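Long-range contacts in 3-dehydroquinate dehydratase (Enterococcus faecalis, PDB 4PH6), which catalyses the cis-dehydration of 3-dehydroquinate to 3-dehydroshikimate through an imine intermediate, the third step of the chorismate pathway: residues I8-R13 and L75-L80; V23-P28 and V48-D53; N99-Y104 and L125-L130; I139-C144 and Q168-K173; I203-M208 and F222-T227. All coordinates share one frame; numbering follows the deposited sequence.

Contact 1: I8-R13 and L75-L80; sequences IVKNVR and LGQKPL
Val-9 opens the contact. Its CG2, anti to the backbone N, packs obliquely on Pro-79 CB at 3.6 Å. The carbonyl of the same residue comes close to the proline too, with Val-9 O 3.4 Å from Pro-79 CG. That oxygen also accepts Val-12 N, which closes the type I' turn from Val-9 to Val-12. Lys-10 follows in the turn. Its chain runs extended beyond CG and crosses the Gln-77 side chain at about a right angle. The bend of Gln-77 at chi2 (60°) brings its carboxamide there, with Gln-77 NE2 3.4 Å from Lys-10 CD. The residues 8-13 thus form a tight beta hairpin. It packs at the end of the (beta/alpha)8 barrel where the strands begin, against the loop that leads into strand 80-83. A water extends the reach of the lysine: it accepts from Lys-10 NZ (2.5 Å) and donates to Lys-78 O (2.9 Å). Lys-10 NZ also makes a salt bridge with Asp-114. Past the turn, Val-12 comes back to the same proline. Val-12 CG2, anti to the carbonyl carbon, is 4.0 Å from Pro-79 CD.

Contact 2: V23-P28 and V48-D53; sequences VPIVAP and VEWRLD
Two neighbouring parallel strands of the (beta/alpha)8 barrel meet here, the first and last elements of a beta-alpha-beta unit whose helix is 30-40. The strand axes are 4.5 Å apart at closest and inclined by 27°. Three backbone bonds join them: Glu-49 N to Val-23 O, Ile-25 N to Glu-49 O, and Arg-51 N to Ile-25 O. On the side that carries Val-23, Ile-25, Val-48 and Trp-50, Val-48 is a forked bump that fits the hollow between Val-23 and Ile-25, the residue most covered. Val-48 CG2 lies beside Val-23, 3.9 Å from Val-23 CG1, and the two valines point the same way. The other branch, Val-48 CG1, meets the tip of Ile-25, with Ile-25 CD1 also at 3.9 Å. Trp-50 continues this surface. It brings its edge to the neighbouring strand, with Trp-50 CD1 in plane with Ile-25 O at 3.8 Å, and Leu-52 CD2, of the same segment, lies over one ring face toward its rim. Helices 30-40 and 61-73 pack against this side. The other side carries Pro-24 and Glu-49, and Glu-49 OE1 is bonded to Thr-83. Glu-49, Trp-50 and Arg-51 are predicted to bind 3-dehydroquinate. Arg-51 lies alongside Val-26 with its CG, then folds back at chi2 and chi3 (-78° and -58°). The fold turns the guanidinium side-on to Asp-53. Arg-51 NE hydrogen-bonds Asp-53 OD2, and Arg-51 NH2 completes the salt bridge to Asp-53 OD1 at 2.9 Å, each oxygen using its syn lone pair.

Contact 3: N99-Y104 and L125-L130; sequences NYFALY and LAADTL
Phe-101 is the most covered residue of this helix pair. Its CB points at the segment 125-130, and chi1 of -74° sets CG anti to the carbonyl carbon, so that the ring lies with one face under the Ala-126 methyl. CG, CD2 and CE2 all lie under that methyl. Ala-126 CB stands 3.5 Å from the centre of the Phe-101 ring and 6° off its normal, a CH-pi contact over the face. Phe-101 CD1, on one flank, has Leu-130 CD2 at 4.2 Å. Further out, CE1 reaches the backbone, with Phe-101 CE1 3.4 Å from Ala-127 N. Phe-101 CE1 is also 3.8 Å from Ala-127 CB. At the tip, Phe-101 CZ is 3.7 Å from Ala-126 CB. The opposite face is taken by Tyr-100, whose CD2 lies over the ring centre, so the phenylalanine is held flat between a methyl and a tyrosine edge. One turn further on, Tyr-104 CB meets the branch end of Leu-130, with Leu-130 CD2 at 3.6 Å.

The two helices run almost exactly parallel, 3° between their directions, with axes 10.8 Å apart. They are successive outer helices of the barrel, linked through strand 115-119, which Ala-127 and Leu-130 also touch. Tyr-104 carries its hydroxyl away to Phe-84 N. No hydrogen bond crosses between the segments. The pairing rests on aliphatic groups and the Phe-101 ring, which meets a methyl with its face and the Ala-127 backbone with CE1, so it depends on shape fit and burial rather than on polar direction.

Contact 4: I139-C144 and Q168-K173; sequences IKIVLC and QADICK
The torsions of Asp-170 set its carboxylate beside the neighbouring strand 140-147: CG is anti to the carbonyl carbon (chi1 -68°) and chi2 is -55°. Asp-170 OD2 thereby accepts the backbone N of Ile-141 at 2.7 Å, nearly straight at 170°, on its anti lone pair. A water donates to the same oxygen and to Ile-139 O. The side chain thus serves as the acceptor just before the parallel pairing begins. From there Ile-171 N bonds Ile-141 O (3.0 Å), and Lys-173 N bonds Leu-143 O (3.0 Å). Leu-143 N to Ile-171 O is weak.

Leu-143 CG packs on Ala-169 CB at 3.6 Å. On the other side of the sheet Lys-173 runs out extended past Cys-144, with Lys-173 CD 3.9 Å from Cys-144 CB. Lys-173 is the predicted Schiff-base lysine. Its NZ bonds His-146 NE2 and lies close to Arg-85, a positive neighbour that may lower its pKa.

These are adjacent strands of the (beta/alpha)8 barrel, joined by the right-handed crossover through helix 154-166. Strand 115-119 flanks 140-147, strand 203-207 flanks 171-176, and helix 124-136 packs on Ile-141.

Contact 5: I203-M208 and F222-T227; sequences IVTMSM and FGSALT
The flat groups that meet here are peptides; the one ring, that of Phe-222, leads away to Leu-188 and to Leu-185 of the second subunit. The carbonyl of Ile-203 is met at its tip: Ala-225 N comes in nearly along the C=O axis at 2.8 Å, with 166° at the hydrogen. The amide of Thr-205 points straight at a hydroxyl, and Thr-205 N gives its hydrogen to Ser-224 OG at 3.0 Å and 178°. Ser-224 holds OG anti to its backbone N (chi1 -179°), which carries the oxygen across to that amide. The carbonyl of Gly-223 has Ile-203 CG1 close by at 3.2 Å.

Val-204 supplies the apolar part, packing on Leu-226. The side chains cross obliquely, with Val-204 CG2 3.6 Å from Leu-226 CB. Two waters fill in the polar links. One accepts from Ile-203 N and donates to Gly-223 O. The other donates to Thr-205 O at 3.1 Å and to Leu-226 O at 2.5 Å. Thr-205 OG1 is bonded to Thr-191 of helix 181-197.

This is the seam between the seventh and eighth strands of the (beta/alpha)8 barrel. One direct backbone bond, a serine hydroxyl and bridging waters join it. The chemistry implies that this closure relies on a side chain and solvent where a regular parallel pair would use backbone N-H...O=C hydrogen bonds alone.

Contacts 2, 4 and 5 belong to one barrel wall. Contact 3 lies outside it, and contact 1 sits at its edge where strand 80-83 starts. Contact 1 meets contact 2 through a probable hydrogen bond, Pro-79 O to Val-48 N at 3.1 Å. Contacts 4 and 5 join by another, Cys-172 O to Val-204 N at 2.6 Å. Contact 3 touches contact 2 through Leu-52 CD1, 4.2 Å from Tyr-104 CE1. Strands 20-25 and 226-228 are neighbours, which places contact 5 next to contact 2, nearest atoms about 6 Å apart. Contacts 2 and 4, centres about 18 Å apart, converge on the predicted active site, where the Glu-49 and Lys-173 side chains come within about 4 Å.

Contact 1: I8-R13 and L75-L80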
# COMPACT_ATOMS: atom_id res chain seq x y z
N ILE A 8 11.79 10.50 21.26
CA ILE A 8 10.81 11.51 21.63
C ILE A 8 11.42 12.90 21.55
O ILE A 8 12.39 13.21 22.21
CB ILE A 8 10.24 11.23 23.03
CG1 ILE A 8 9.70 9.80 23.08
CG2 ILE A 8 9.14 12.23 23.41
CD1 ILE A 8 9.07 9.42 24.42
N VAL A 9 10.83 13.74 20.70
CA VAL A 9 11.27 15.12 20.51
C VAL A 9 10.08 16.10 20.49
O VAL A 9 9.20 16.02 19.62
CB VAL A 9 12.12 15.27 19.22
CG1 VAL A 9 11.51 14.51 18.08
CG2 VAL A 9 12.28 16.73 18.84
N LYS A 10 10.08 17.02 21.47
CA LYS A 10 8.99 17.98 21.66
C LYS A 10 7.63 17.28 21.67
O LYS A 10 6.72 17.65 20.93
CB LYS A 10 9.04 19.08 20.60
CG LYS A 10 10.24 19.99 20.77
CD LYS A 10 10.29 21.17 19.79
CE LYS A 10 11.48 22.05 20.13
NZ LYS A 10 11.83 23.03 19.07
N ASN A 11 7.55 16.25 22.50
CA ASN A 11 6.36 15.43 22.71
C ASN A 11 5.98 14.57 21.50
O ASN A 11 5.03 13.79 21.58
CB ASN A 11 5.18 16.32 23.14
CG ASN A 11 5.30 16.77 24.59
OD1 ASN A 11 6.30 16.48 25.27
ND2 ASN A 11 4.30 17.51 25.06
N VAL A 12 6.71 14.69 20.40
CA VAL A 12 6.44 13.83 19.24
C VAL A 12 7.16 12.48 19.40
O VAL A 12 8.39 12.42 19.43
CB VAL A 12 6.88 14.50 17.90
CG1 VAL A 12 6.73 13.51 16.72
CG2 VAL A 12 6.06 15.76 17.64
N ARG A 13 6.38 11.41 19.48
CA ARG A 13 6.91 10.08 19.77
C ARG A 13 7.21 9.31 18.49
O ARG A 13 6.37 8.59 17.98
CB ARG A 13 5.94 9.28 20.64
CG ARG A 13 5.45 10.06 21.86
CD ARG A 13 4.46 9.27 22.73
NE ARG A 13 5.13 8.31 23.60
CZ ARG A 13 5.65 8.61 24.79
NH1 ARG A 13 5.59 9.86 25.25
NH2 ARG A 13 6.23 7.67 25.53
N LEU A 75 7.89 27.79 14.34
CA LEU A 75 7.47 26.41 14.10
C LEU A 75 6.37 25.89 15.01
O LEU A 75 6.01 24.73 14.91
CB LEU A 75 8.67 25.46 14.18
CG LEU A 75 9.47 25.36 12.89
CD1 LEU A 75 10.39 24.16 12.92
CD2 LEU A 75 8.55 25.26 11.69
N GLY A 76 5.85 26.73 15.91
CA GLY A 76 4.78 26.33 16.81
C GLY A 76 5.10 25.08 17.62
O GLY A 76 4.20 24.29 17.94
N GLN A 77 6.39 24.91 17.91
CA GLN A 77 6.95 23.85 18.75
C GLN A 77 6.95 22.48 18.04
O GLN A 77 6.99 21.44 18.69
CB GLN A 77 6.22 23.79 20.10
CG GLN A 77 6.97 23.09 21.24
CD GLN A 77 8.32 23.72 21.62
OE1 GLN A 77 8.67 24.81 21.19
NE2 GLN A 77 9.09 23.01 22.44
N LYS A 78 6.92 22.50 16.71
CA LYS A 78 7.20 21.30 15.92
C LYS A 78 8.71 21.10 15.76
O LYS A 78 9.44 22.06 15.48
CB LYS A 78 6.54 21.38 14.54
CG LYS A 78 5.03 21.31 14.52
CD LYS A 78 4.54 21.03 13.08
CE LYS A 78 3.03 21.15 12.97
NZ LYS A 78 2.58 22.51 13.28
N PRO A 79 9.18 19.86 15.91
CA PRO A 79 10.61 19.58 15.76
C PRO A 79 11.14 20.05 14.43
O PRO A 79 10.47 19.93 13.41
CB PRO A 79 10.68 18.05 15.85
CG PRO A 79 9.45 17.67 16.68
CD PRO A 79 8.39 18.67 16.28
N LEU A 80 12.34 20.62 14.46
CA LEU A 80 13.01 21.07 13.27
C LEU A 80 14.19 20.16 12.92
O LEU A 80 15.20 20.10 13.63
CB LEU A 80 13.49 22.51 13.43
CG LEU A 80 14.36 23.01 12.26
CD1 LEU A 80 13.59 22.86 10.93
CD2 LEU A 80 14.81 24.44 12.47
O HOH W 1 9.94 23.90 17.68

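Contact 2: V23-P28 and V48-D53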
# COMPACT_ATOMS: atom_id res chain seq x y z
N VAL A 23 7.06 17.60 6.82
CA VAL A 23 6.96 18.44 5.64
C VAL A 23 8.30 19.12 5.42
O VAL A 23 8.89 19.67 6.36
CB VAL A 23 5.81 19.50 5.76
CG1 VAL A 23 5.99 20.40 6.98
CG2 VAL A 23 5.71 20.34 4.50
N PRO A 24 8.81 19.06 4.16
CA PRO A 24 10.02 19.76 3.74
C PRO A 24 9.78 21.21 3.30
O PRO A 24 8.78 21.55 2.67
CB PRO A 24 10.51 18.93 2.55
CG PRO A 24 9.22 18.44 1.94
CD PRO A 24 8.25 18.23 3.08
N ILE A 25 10.72 22.07 3.67
CA ILE A 25 10.81 23.40 3.10
C ILE A 25 11.94 23.36 2.09
O ILE A 25 13.08 23.05 2.45
CB ILE A 25 11.06 24.46 4.18
CG1 ILE A 25 9.89 24.47 5.18
CG2 ILE A 25 11.26 25.83 3.55
CD1 ILE A 25 10.00 25.52 6.27
N VAL A 26 11.64 23.65 0.83
CA VAL A 26 12.68 23.64 -0.21
C VAL A 26 12.81 24.99 -0.91
O VAL A 26 13.45 25.07 -1.96
CB VAL A 26 12.42 22.56 -1.29
CG1 VAL A 26 12.41 21.16 -0.69
CG2 VAL A 26 11.13 22.83 -2.05
N ALA A 27 12.21 26.03 -0.35
CA ALA A 27 12.27 27.36 -0.96
C ALA A 27 13.69 27.93 -0.86
O ALA A 27 14.36 27.77 0.15
CB ALA A 27 11.27 28.29 -0.31
N PRO A 28 14.16 28.60 -1.92
CA PRO A 28 15.55 29.07 -2.00
C PRO A 28 15.79 30.41 -1.31
O PRO A 28 16.93 30.68 -0.93
CB PRO A 28 15.79 29.19 -3.50
CG PRO A 28 14.45 29.59 -4.03
CD PRO A 28 13.44 28.82 -3.19
N VAL A 48 9.05 19.35 10.69
CA VAL A 48 9.44 20.15 9.53
C VAL A 48 10.89 19.88 9.17
O VAL A 48 11.76 19.93 10.04
CB VAL A 48 9.27 21.66 9.81
CG1 VAL A 48 9.88 22.48 8.69
CG2 VAL A 48 7.80 21.99 10.03
N GLU A 49 11.16 19.60 7.90
CA GLU A 49 12.53 19.46 7.44
C GLU A 49 12.91 20.65 6.58
O GLU A 49 12.34 20.87 5.51
CB GLU A 49 12.73 18.16 6.66
CG GLU A 49 14.14 18.02 6.10
CD GLU A 49 14.26 16.88 5.08
OE1 GLU A 49 15.17 16.02 5.25
OE2 GLU A 49 13.47 16.85 4.10
N TRP A 50 13.88 21.44 7.02
CA TRP A 50 14.37 22.51 6.17
C TRP A 50 15.51 21.96 5.32
O TRP A 50 16.54 21.53 5.84
CB TRP A 50 14.81 23.72 6.99
CG TRP A 50 15.44 24.79 6.17
CD1 TRP A 50 15.23 25.02 4.84
CD2 TRP A 50 16.40 25.76 6.60
NE1 TRP A 50 16.00 26.08 4.42
CE2 TRP A 50 16.72 26.55 5.49
CE3 TRP A 50 17.02 26.02 7.83
CZ2 TRP A 50 17.64 27.59 5.56
CZ3 TRP A 50 17.92 27.06 7.90
CH2 TRP A 50 18.22 27.83 6.77
N ARG A 51 15.32 21.94 4.00
CA ARG A 51 16.38 21.46 3.11
C ARG A 51 17.39 22.56 2.80
O ARG A 51 17.12 23.47 2.03
CB ARG A 51 15.78 20.89 1.82
CG ARG A 51 15.10 19.53 1.98
CD ARG A 51 16.10 18.39 2.03
NE ARG A 51 16.94 18.37 0.84
CZ ARG A 51 16.62 17.76 -0.30
NH1 ARG A 51 15.47 17.10 -0.40
NH2 ARG A 51 17.46 17.80 -1.33
N LEU A 52 18.57 22.44 3.40
CA LEU A 52 19.64 23.43 3.29
C LEU A 52 20.19 23.61 1.89
O LEU A 52 20.57 24.72 1.50
CB LEU A 52 20.80 23.06 4.23
CG LEU A 52 20.41 23.11 5.71
CD1 LEU A 52 21.61 22.83 6.59
CD2 LEU A 52 19.80 24.48 6.04
N ASP A 53 20.25 22.52 1.14
CA ASP A 53 20.93 22.53 -0.15
C ASP A 53 20.11 23.30 -1.20
O ASP A 53 20.61 23.58 -2.29
CB ASP A 53 21.24 21.10 -0.62
CG ASP A 53 20.05 20.18 -0.52
OD1 ASP A 53 19.54 19.74 -1.58
OD2 ASP A 53 19.61 19.89 0.61

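Contact 3: N99-Y104 and L125-L130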
# COMPACT_ATOMS: atom_id res chain seq x y z
N ASN A 99 33.12 21.84 3.39
CA ASN A 99 31.99 22.74 3.59
C ASN A 99 30.77 22.02 4.17
O ASN A 99 30.01 22.58 4.95
CB ASN A 99 31.61 23.43 2.28
CG ASN A 99 32.50 24.63 1.97
OD1 ASN A 99 33.04 25.26 2.87
ND2 ASN A 99 32.66 24.94 0.69
N TYR A 100 30.60 20.76 3.78
CA TYR A 100 29.53 19.96 4.32
C TYR A 100 29.67 19.85 5.84
O TYR A 100 28.75 20.21 6.58
CB TYR A 100 29.51 18.57 3.67
CG TYR A 100 28.46 17.64 4.21
CD1 TYR A 100 27.14 17.73 3.79
CD2 TYR A 100 28.79 16.65 5.13
CE1 TYR A 100 26.16 16.86 4.28
CE2 TYR A 100 27.82 15.78 5.62
CZ TYR A 100 26.51 15.89 5.19
OH TYR A 100 25.55 15.03 5.68
N PHE A 101 30.83 19.41 6.30
CA PHE A 101 31.02 19.24 7.74
C PHE A 101 31.18 20.56 8.50
O PHE A 101 30.77 20.65 9.66
CB PHE A 101 32.22 18.32 8.00
CG PHE A 101 31.93 16.89 7.70
CD1 PHE A 101 31.17 16.14 8.57
CD2 PHE A 101 32.40 16.29 6.54
CE1 PHE A 101 30.90 14.82 8.30
CE2 PHE A 101 32.13 14.98 6.27
CZ PHE A 101 31.38 14.24 7.15
N ALA A 102 31.76 21.57 7.86
CA ALA A 102 31.92 22.87 8.51
C ALA A 102 30.57 23.55 8.80
O ALA A 102 30.36 24.14 9.87
CB ALA A 102 32.79 23.78 7.65
N LEU A 103 29.64 23.44 7.85
CA LEU A 103 28.29 23.98 7.99
C LEU A 103 27.55 23.34 9.16
O LEU A 103 26.95 24.03 9.99
CB LEU A 103 27.48 23.77 6.71
CG LEU A 103 26.01 24.24 6.73
CD1 LEU A 103 25.82 25.60 7.39
CD2 LEU A 103 25.46 24.26 5.31
N TYR A 104 27.57 22.01 9.20
CA TYR A 104 26.91 21.26 10.25
C TYR A 104 27.50 21.57 11.64
O TYR A 104 26.75 21.77 12.60
CB TYR A 104 26.99 19.76 9.96
CG TYR A 104 25.92 19.23 9.03
CD1 TYR A 104 24.87 20.03 8.60
CD2 TYR A 104 25.94 17.90 8.61
CE1 TYR A 104 23.88 19.52 7.76
CE2 TYR A 104 24.97 17.39 7.77
CZ TYR A 104 23.94 18.20 7.36
OH TYR A 104 22.97 17.67 6.52
N LEU A 125 34.87 9.40 9.90
CA LEU A 125 35.67 9.94 10.97
C LEU A 125 35.21 11.34 11.24
O LEU A 125 34.99 11.68 12.35
CB LEU A 125 37.13 9.90 10.59
CG LEU A 125 38.18 10.61 11.45
CD1 LEU A 125 37.95 12.08 11.69
CD2 LEU A 125 38.33 9.91 12.77
N ALA A 126 35.01 12.13 10.21
CA ALA A 126 34.45 13.46 10.38
C ALA A 126 33.03 13.39 10.89
O ALA A 126 32.67 14.13 11.69
CB ALA A 126 34.49 14.26 9.10
N ALA A 127 32.26 12.46 10.37
CA ALA A 127 30.85 12.37 10.72
C ALA A 127 30.69 11.91 12.17
O ALA A 127 29.85 12.43 12.89
CB ALA A 127 30.09 11.43 9.76
N ASP A 128 31.51 10.95 12.59
CA ASP A 128 31.41 10.47 13.96
C ASP A 128 31.70 11.59 14.96
O ASP A 128 30.99 11.75 15.96
CB ASP A 128 32.36 9.28 14.19
CG ASP A 128 31.83 8.00 13.59
OD1 ASP A 128 30.66 8.00 13.13
OD2 ASP A 128 32.56 6.98 13.59
N THR A 129 32.74 12.37 14.68
CA THR A 129 33.10 13.47 15.56
C THR A 129 31.94 14.46 15.64
O THR A 129 31.64 14.97 16.72
CB THR A 129 34.38 14.19 15.08
OG1 THR A 129 35.44 13.24 14.96
CG2 THR A 129 34.78 15.30 16.05
N LEU A 130 31.30 14.71 14.50
CA LEU A 130 30.14 15.58 14.42
C LEU A 130 28.94 15.03 15.22
O LEU A 130 28.26 15.76 15.95
CB LEU A 130 29.74 15.79 12.97
CG LEU A 130 28.43 16.55 12.76
CD1 LEU A 130 28.56 17.99 13.29
CD2 LEU A 130 28.01 16.52 11.29

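Contact 4: I139-C144 and Q168-K173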
# COMPACT_ATOMS: atom_id res chain seq x y z
N ILE A 139 20.92 17.27 20.17
CA ILE A 139 20.35 17.05 18.86
C ILE A 139 20.25 15.56 18.53
O ILE A 139 21.23 14.82 18.68
CB ILE A 139 21.20 17.73 17.78
CG1 ILE A 139 21.39 19.21 18.12
CG2 ILE A 139 20.57 17.54 16.43
CD1 ILE A 139 22.50 19.89 17.36
N LYS A 140 19.07 15.11 18.09
CA LYS A 140 18.88 13.73 17.63
C LYS A 140 19.50 13.53 16.25
O LYS A 140 19.37 14.38 15.37
CB LYS A 140 17.39 13.35 17.56
CG LYS A 140 16.60 13.54 18.84
CD LYS A 140 17.16 12.69 19.97
CE LYS A 140 16.37 12.95 21.26
NZ LYS A 140 17.05 12.35 22.44
N ILE A 141 20.14 12.39 16.06
CA ILE A 141 20.82 12.13 14.80
C ILE A 141 20.03 11.24 13.85
O ILE A 141 19.59 10.15 14.21
CB ILE A 141 22.19 11.50 15.05
CG1 ILE A 141 23.05 12.47 15.85
CG2 ILE A 141 22.85 11.16 13.72
CD1 ILE A 141 23.24 13.81 15.18
N VAL A 142 19.86 11.71 12.61
CA VAL A 142 19.29 10.86 11.57
C VAL A 142 20.37 10.52 10.56
O VAL A 142 20.73 11.37 9.75
CB VAL A 142 18.10 11.53 10.83
CG1 VAL A 142 17.53 10.58 9.78
CG2 VAL A 142 17.01 11.94 11.81
N LEU A 143 20.90 9.30 10.63
CA LEU A 143 21.80 8.81 9.59
C LEU A 143 20.92 8.34 8.44
O LEU A 143 19.80 7.89 8.66
CB LEU A 143 22.71 7.67 10.08
CG LEU A 143 23.79 8.07 11.09
CD1 LEU A 143 24.91 7.03 11.15
CD2 LEU A 143 24.35 9.47 10.83
N CYS A 144 21.41 8.46 7.22
CA CYS A 144 20.55 8.26 6.09
C CYS A 144 21.29 7.94 4.81
O CYS A 144 22.46 8.30 4.63
CB CYS A 144 19.70 9.50 5.87
SG CYS A 144 20.74 10.92 5.62
N GLN A 168 25.51 4.48 15.77
CA GLN A 168 24.77 5.20 16.81
C GLN A 168 23.79 6.26 16.27
O GLN A 168 23.62 7.33 16.87
CB GLN A 168 25.74 5.86 17.80
CG GLN A 168 26.74 4.90 18.45
CD GLN A 168 27.70 5.59 19.42
OE1 GLN A 168 27.29 6.43 20.23
NE2 GLN A 168 28.98 5.25 19.33
N ALA A 169 23.15 5.97 15.15
CA ALA A 169 22.04 6.80 14.71
C ALA A 169 20.90 6.75 15.71
O ALA A 169 20.60 5.69 16.28
CB ALA A 169 21.55 6.37 13.35
N ASP A 170 20.26 7.88 15.95
CA ASP A 170 19.01 7.88 16.69
C ASP A 170 17.87 7.38 15.78
O ASP A 170 16.94 6.73 16.23
CB ASP A 170 18.72 9.27 17.24
CG ASP A 170 19.71 9.66 18.33
OD1 ASP A 170 19.84 8.90 19.30
OD2 ASP A 170 20.38 10.71 18.20
N ILE A 171 17.98 7.67 14.49
CA ILE A 171 16.98 7.27 13.52
C ILE A 171 17.71 6.88 12.23
O ILE A 171 18.59 7.60 11.76
CB ILE A 171 15.96 8.40 13.27
CG1 ILE A 171 15.19 8.73 14.55
CG2 ILE A 171 14.99 8.01 12.18
CD1 ILE A 171 14.23 9.91 14.41
N CYS A 172 17.38 5.71 11.69
CA CYS A 172 18.02 5.22 10.47
C CYS A 172 17.06 5.41 9.29
O CYS A 172 15.90 5.01 9.38
CB CYS A 172 18.40 3.76 10.60
SG CYS A 172 19.35 3.38 12.08
N LYS A 173 17.55 5.99 8.21
CA LYS A 173 16.70 6.32 7.08
C LYS A 173 17.32 5.88 5.75
O LYS A 173 18.52 6.04 5.53
CB LYS A 173 16.42 7.83 7.05
CG LYS A 173 15.70 8.32 5.81
CD LYS A 173 15.82 9.83 5.69
CE LYS A 173 15.22 10.33 4.39
NZ LYS A 173 15.57 11.74 4.09
O HOH W 2 20.93 12.19 20.61

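Contact 5: I203-M208 and F222-T227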
# COMPACT_ATOMS: atom_id res chain seq x y z
N ILE A 203 13.36 3.31 12.42
CA ILE A 203 13.87 3.35 11.07
C ILE A 203 12.86 4.02 10.17
O ILE A 203 11.66 4.07 10.48
CB ILE A 203 14.19 1.95 10.52
CG1 ILE A 203 12.92 1.13 10.40
CG2 ILE A 203 15.23 1.25 11.39
CD1 ILE A 203 13.09 -0.15 9.62
N VAL A 204 13.37 4.57 9.07
CA VAL A 204 12.58 5.32 8.12
C VAL A 204 12.95 4.87 6.73
O VAL A 204 14.12 4.93 6.34
CB VAL A 204 12.83 6.83 8.24
CG1 VAL A 204 12.03 7.61 7.17
CG2 VAL A 204 12.51 7.32 9.65
N THR A 205 11.98 4.40 5.98
CA THR A 205 12.26 3.93 4.63
C THR A 205 11.23 4.44 3.66
O THR A 205 10.10 4.76 4.03
CB THR A 205 12.27 2.41 4.52
OG1 THR A 205 10.92 1.94 4.66
CG2 THR A 205 13.17 1.77 5.61
N MET A 206 11.63 4.51 2.39
CA MET A 206 10.66 4.80 1.35
C MET A 206 11.18 4.38 -0.00
O MET A 206 12.38 4.40 -0.28
CB MET A 206 10.28 6.29 1.34
CG MET A 206 11.37 7.22 0.89
SD MET A 206 11.62 8.53 2.10
CE MET A 206 12.33 7.56 3.42
N SER A 207 10.23 3.94 -0.82
CA SER A 207 10.43 3.66 -2.22
C SER A 207 9.94 4.88 -2.99
O SER A 207 8.77 5.26 -2.88
CB SER A 207 9.68 2.39 -2.60
OG SER A 207 9.74 2.12 -3.98
N MET A 208 10.84 5.52 -3.74
CA MET A 208 10.56 6.84 -4.32
C MET A 208 9.74 6.77 -5.62
O MET A 208 9.55 5.72 -6.18
CB MET A 208 11.87 7.58 -4.58
CG MET A 208 12.60 7.99 -3.29
SD MET A 208 14.02 9.06 -3.54
CE MET A 208 15.26 7.90 -4.11
N PHE A 222 4.76 -1.91 8.25
CA PHE A 222 6.06 -2.53 7.97
C PHE A 222 7.18 -1.98 8.85
O PHE A 222 8.28 -2.53 8.86
CB PHE A 222 6.42 -2.36 6.49
CG PHE A 222 5.44 -3.01 5.55
CD1 PHE A 222 4.78 -2.26 4.59
CD2 PHE A 222 5.17 -4.37 5.63
CE1 PHE A 222 3.87 -2.86 3.71
CE2 PHE A 222 4.27 -4.97 4.76
CZ PHE A 222 3.62 -4.21 3.80
N GLY A 223 6.92 -0.89 9.57
CA GLY A 223 7.86 -0.44 10.59
C GLY A 223 8.66 0.80 10.24
O GLY A 223 9.76 0.99 10.74
N SER A 224 8.10 1.65 9.39
CA SER A 224 8.75 2.90 9.01
C SER A 224 8.16 4.04 9.85
O SER A 224 6.95 4.28 9.80
CB SER A 224 8.56 3.15 7.51
OG SER A 224 9.20 4.34 7.09
N ALA A 225 8.99 4.73 10.62
CA ALA A 225 8.46 5.65 11.64
C ALA A 225 8.24 7.10 11.18
O ALA A 225 7.59 7.89 11.88
CB ALA A 225 9.37 5.63 12.84
N LEU A 226 8.77 7.46 10.02
CA LEU A 226 8.52 8.79 9.46
C LEU A 226 8.12 8.71 7.98
O LEU A 226 8.58 7.83 7.25
CB LEU A 226 9.75 9.69 9.61
CG LEU A 226 10.21 10.12 11.01
CD1 LEU A 226 11.45 10.98 10.89
CD2 LEU A 226 9.09 10.85 11.79
N THR A 227 7.25 9.61 7.56
CA THR A 227 6.88 9.70 6.17
C THR A 227 6.89 11.18 5.75
O THR A 227 6.57 12.06 6.54
CB THR A 227 5.50 9.04 5.90
OG1 THR A 227 5.16 9.13 4.51
CG2 THR A 227 4.38 9.67 6.75
O HOH W 3 10.60 2.13 13.21
O HOH W 4 8.29 7.08 4.85